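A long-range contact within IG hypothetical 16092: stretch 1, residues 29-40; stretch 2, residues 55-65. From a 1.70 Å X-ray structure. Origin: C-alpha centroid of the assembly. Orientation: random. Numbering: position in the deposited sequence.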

# COMPACT_ATOMS: atom_id res chain seq x y z
N LYS A 29 19.77 6.09 4.52
CA LYS A 29 20.56 5.56 3.42
C LYS A 29 19.67 5.26 2.21
O LYS A 29 20.11 5.40 1.06
CB LYS A 29 21.34 4.32 3.86
CG LYS A 29 22.36 4.59 4.99
CD LYS A 29 23.35 5.71 4.66
CE LYS A 29 24.39 5.30 3.65
NZ LYS A 29 25.43 6.37 3.45
N ALA A 30 18.43 4.86 2.46
CA ALA A 30 17.47 4.66 1.38
C ALA A 30 17.12 6.01 0.74
O ALA A 30 17.12 6.13 -0.48
CB ALA A 30 16.20 3.96 1.89
N ILE A 31 16.87 7.03 1.56
CA ILE A 31 16.55 8.35 0.99
C ILE A 31 17.76 8.93 0.23
O ILE A 31 17.59 9.60 -0.79
CB ILE A 31 16.00 9.31 2.07
CG1 ILE A 31 14.70 8.75 2.69
CG2 ILE A 31 15.77 10.72 1.49
CD1 ILE A 31 13.58 8.54 1.70
N GLU A 32 18.97 8.63 0.71
CA GLU A 32 20.19 9.06 0.00
C GLU A 32 20.19 8.55 -1.45
O GLU A 32 20.58 9.27 -2.38
CB GLU A 32 21.43 8.59 0.75
CG GLU A 32 22.74 9.12 0.18
CD GLU A 32 23.93 8.69 1.01
OE1 GLU A 32 24.64 9.58 1.52
OE2 GLU A 32 24.15 7.46 1.16
N VAL A 33 19.75 7.31 -1.65
CA VAL A 33 19.66 6.77 -3.01
C VAL A 33 18.74 7.66 -3.86
O VAL A 33 19.10 8.02 -4.99
CB VAL A 33 19.16 5.31 -3.01
CG1 VAL A 33 18.86 4.84 -4.44
CG2 VAL A 33 20.19 4.39 -2.34
N VAL A 34 17.59 8.04 -3.30
CA VAL A 34 16.64 8.92 -4.00
C VAL A 34 17.32 10.26 -4.29
O VAL A 34 17.27 10.76 -5.41
CB VAL A 34 15.37 9.14 -3.17
CG1 VAL A 34 14.46 10.16 -3.84
CG2 VAL A 34 14.64 7.80 -2.96
N GLN A 35 18.02 10.79 -3.29
CA GLN A 35 18.63 12.12 -3.41
C GLN A 35 19.69 12.14 -4.50
O GLN A 35 19.85 13.14 -5.21
CB GLN A 35 19.22 12.56 -2.07
CG GLN A 35 18.14 12.89 -1.01
CD GLN A 35 18.70 13.11 0.39
OE1 GLN A 35 18.16 13.91 1.17
NE2 GLN A 35 19.78 12.42 0.70
N GLN A 36 20.41 11.03 -4.62
CA GLN A 36 21.51 10.90 -5.57
C GLN A 36 21.09 10.49 -6.98
O GLN A 36 21.94 10.43 -7.88
CB GLN A 36 22.56 9.93 -5.03
CG GLN A 36 23.22 10.41 -3.74
CD GLN A 36 24.18 9.39 -3.16
OE1 GLN A 36 24.07 8.20 -3.44
NE2 GLN A 36 25.11 9.86 -2.34
N SER A 37 19.80 10.20 -7.19
CA SER A 37 19.33 9.61 -8.45
C SER A 37 19.19 10.58 -9.62
O SER A 37 19.28 10.16 -10.76
CB SER A 37 18.00 8.89 -8.25
OG SER A 37 16.95 9.81 -7.96
N GLY A 38 18.91 11.84 -9.31
CA GLY A 38 18.62 12.85 -10.34
C GLY A 38 17.15 13.08 -10.66
O GLY A 38 16.82 14.04 -11.34
N VAL A 39 16.26 12.19 -10.21
CA VAL A 39 14.82 12.35 -10.52
C VAL A 39 14.17 13.33 -9.57
O VAL A 39 14.63 13.50 -8.44
CB VAL A 39 14.04 10.99 -10.51
CG1 VAL A 39 14.77 9.96 -11.37
CG2 VAL A 39 13.83 10.49 -9.10
N ARG A 40 13.11 13.98 -10.05
CA ARG A 40 12.30 14.82 -9.17
C ARG A 40 11.66 13.97 -8.07
O ARG A 40 11.12 12.90 -8.34
CB ARG A 40 11.20 15.52 -9.97
CG ARG A 40 10.35 16.40 -9.08
CD ARG A 40 9.40 17.25 -9.84
NE ARG A 40 8.49 17.89 -8.90
CZ ARG A 40 7.39 18.54 -9.26
NH1 ARG A 40 7.03 18.61 -10.53
NH2 ARG A 40 6.63 19.08 -8.32
N ASP A 55 11.17 2.40 -15.48
CA ASP A 55 12.28 1.52 -15.12
C ASP A 55 13.33 2.22 -14.25
O ASP A 55 13.91 1.61 -13.35
CB ASP A 55 12.95 0.92 -16.37
CG ASP A 55 12.06 -0.08 -17.10
OD1 ASP A 55 11.09 -0.57 -16.53
OD2 ASP A 55 12.36 -0.38 -18.27
N VAL A 56 13.58 3.50 -14.52
CA VAL A 56 14.51 4.29 -13.72
C VAL A 56 14.01 4.37 -12.29
O VAL A 56 14.77 4.14 -11.35
CB VAL A 56 14.74 5.72 -14.30
CG1 VAL A 56 15.58 6.59 -13.36
CG2 VAL A 56 15.40 5.60 -15.67
N LEU A 57 12.73 4.69 -12.12
CA LEU A 57 12.13 4.77 -10.79
C LEU A 57 12.13 3.43 -10.04
O LEU A 57 12.47 3.39 -8.87
CB LEU A 57 10.73 5.37 -10.87
CG LEU A 57 10.61 6.90 -10.75
CD1 LEU A 57 11.65 7.67 -11.55
CD2 LEU A 57 9.19 7.36 -11.12
N LEU A 58 11.74 2.35 -10.72
CA LEU A 58 11.80 1.04 -10.07
C LEU A 58 13.22 0.67 -9.64
O LEU A 58 13.42 0.07 -8.58
CB LEU A 58 11.19 -0.06 -10.95
CG LEU A 58 9.68 0.06 -11.13
CD1 LEU A 58 9.25 -0.86 -12.27
CD2 LEU A 58 8.95 -0.29 -9.81
N ASP A 59 14.20 1.03 -10.46
CA ASP A 59 15.59 0.81 -10.08
C ASP A 59 15.99 1.64 -8.85
O ASP A 59 16.75 1.15 -7.99
CB ASP A 59 16.54 1.07 -11.25
CG ASP A 59 17.97 0.66 -10.91
OD1 ASP A 59 18.20 -0.54 -10.64
OD2 ASP A 59 18.84 1.56 -10.88
N VAL A 60 15.48 2.87 -8.76
CA VAL A 60 15.70 3.68 -7.55
C VAL A 60 15.17 2.97 -6.31
O VAL A 60 15.86 2.88 -5.29
CB VAL A 60 15.11 5.12 -7.68
CG1 VAL A 60 15.12 5.86 -6.34
CG2 VAL A 60 15.89 5.89 -8.72
N VAL A 61 13.95 2.45 -6.41
CA VAL A 61 13.35 1.75 -5.28
C VAL A 61 14.17 0.49 -4.90
O VAL A 61 14.43 0.24 -3.72
CB VAL A 61 11.87 1.39 -5.57
CG1 VAL A 61 11.29 0.60 -4.37
CG2 VAL A 61 11.05 2.67 -5.81
N LYS A 62 14.55 -0.30 -5.90
CA LYS A 62 15.37 -1.49 -5.66
C LYS A 62 16.67 -1.13 -4.94
O LYS A 62 17.09 -1.81 -4.00
CB LYS A 62 15.68 -2.21 -6.97
CG LYS A 62 14.45 -2.90 -7.54
CD LYS A 62 14.61 -3.21 -9.02
CE LYS A 62 15.64 -4.27 -9.25
NZ LYS A 62 15.76 -4.63 -10.70
N ARG A 63 17.30 -0.05 -5.38
CA ARG A 63 18.57 0.32 -4.77
C ARG A 63 18.37 0.90 -3.38
O ARG A 63 19.24 0.74 -2.52
CB ARG A 63 19.37 1.23 -5.69
CG ARG A 63 19.91 0.45 -6.88
CD ARG A 63 20.83 1.27 -7.75
NE ARG A 63 20.10 2.31 -8.44
CZ ARG A 63 20.20 3.59 -8.13
NH1 ARG A 63 21.02 3.96 -7.16
NH2 ARG A 63 19.49 4.49 -8.79
N ALA A 64 17.21 1.53 -3.17
CA ALA A 64 16.85 2.11 -1.86
C ALA A 64 16.67 0.99 -0.85
O ALA A 64 17.22 1.05 0.24
CB ALA A 64 15.55 2.94 -1.96
N GLN A 65 15.91 -0.04 -1.22
CA GLN A 65 15.75 -1.16 -0.29
C GLN A 65 17.08 -1.90 -0.04
O GLN A 65 17.36 -2.31 1.08
CB GLN A 65 14.58 -2.09 -0.67
CG GLN A 65 14.84 -3.04 -1.77
CD GLN A 65 13.68 -4.01 -2.06
OE1 GLN A 65 12.63 -4.02 -1.39
NE2 GLN A 65 13.87 -4.82 -3.06

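How closely can the two helices approach where stretch 1 begins? They run nearly antiparallel, at 150° between their N-to-C directions, and their axes come within 8.1 Å. The backbones are tightest at Ala 30 and Ala 64, whose CA atoms lie 4.2 Å apart. Two methyl side chains leave little bulk between the helices: Ala 30 CB sits 4.0 Å from Ala 64 CB and 3.5 Å from Ala 64 O, so the side chain packs against backbone as well as against its counterpart. Lys 29, just before, takes no part; its NZ forms a salt bridge with Glu 32 OE2 at 2.8 Å, on its own helix.

What does Val 33 meet one turn further on? Its CA-to-CB bond points toward stretch 2, and among the residues of stretch 1 it has the largest area covered by that helix. Val 33 CG1 lies 3.7 Å from Val 60 O and 3.9 Å from Ala 64 N, two atoms joined to each other by a helical hydrogen bond of 2.9 Å, so the methyl rests against backbone whose polar groups are already paired. The same CG1 is 3.6 Å from Arg 63 NH1. Arg 63 is held from its own helix, where NE donates to Asp 59 OD2 at 2.8 Å in a salt bridge, and its guanidinium meets the valine obliquely.

How is Val 60 enclosed as the first helix runs out? Val 34, pointing sideways, brings CG2 to 3.9 Å from Val 60 CG1, while Ser 37 CB lies 3.7 Å from Val 60 CG2. Ser 37 packs through CB, with its OG only slightly farther from Val 60 CG2, at 4.1 Å. The hydroxyl's hydrogen bonds stay within stretch 1: Ser 37 OG donates to Val 34 O at 2.7 Å and accepts a weak hydrogen bond from Val 39 N at 3.3 Å. No hydrogen bond crosses between the stretches; the contact is one of packing.

How does the contact continue beyond the helix? Gly 38 leaves helical geometry with a phi of 94°, where a CB would be jammed against the carbonyl oxygen of Ser 37. After this turn Val 39 again points toward stretch 2, although its CA is 8.0 Å from Leu 57 CA, so side chains must span the wider gap. Val 39 CG1 reaches Val 56 CG1 at 4.0 Å and Leu 57 CD1 at 3.9 Å. The leucine leaves its backbone sideways, but its end comes nearer and helps close the distance.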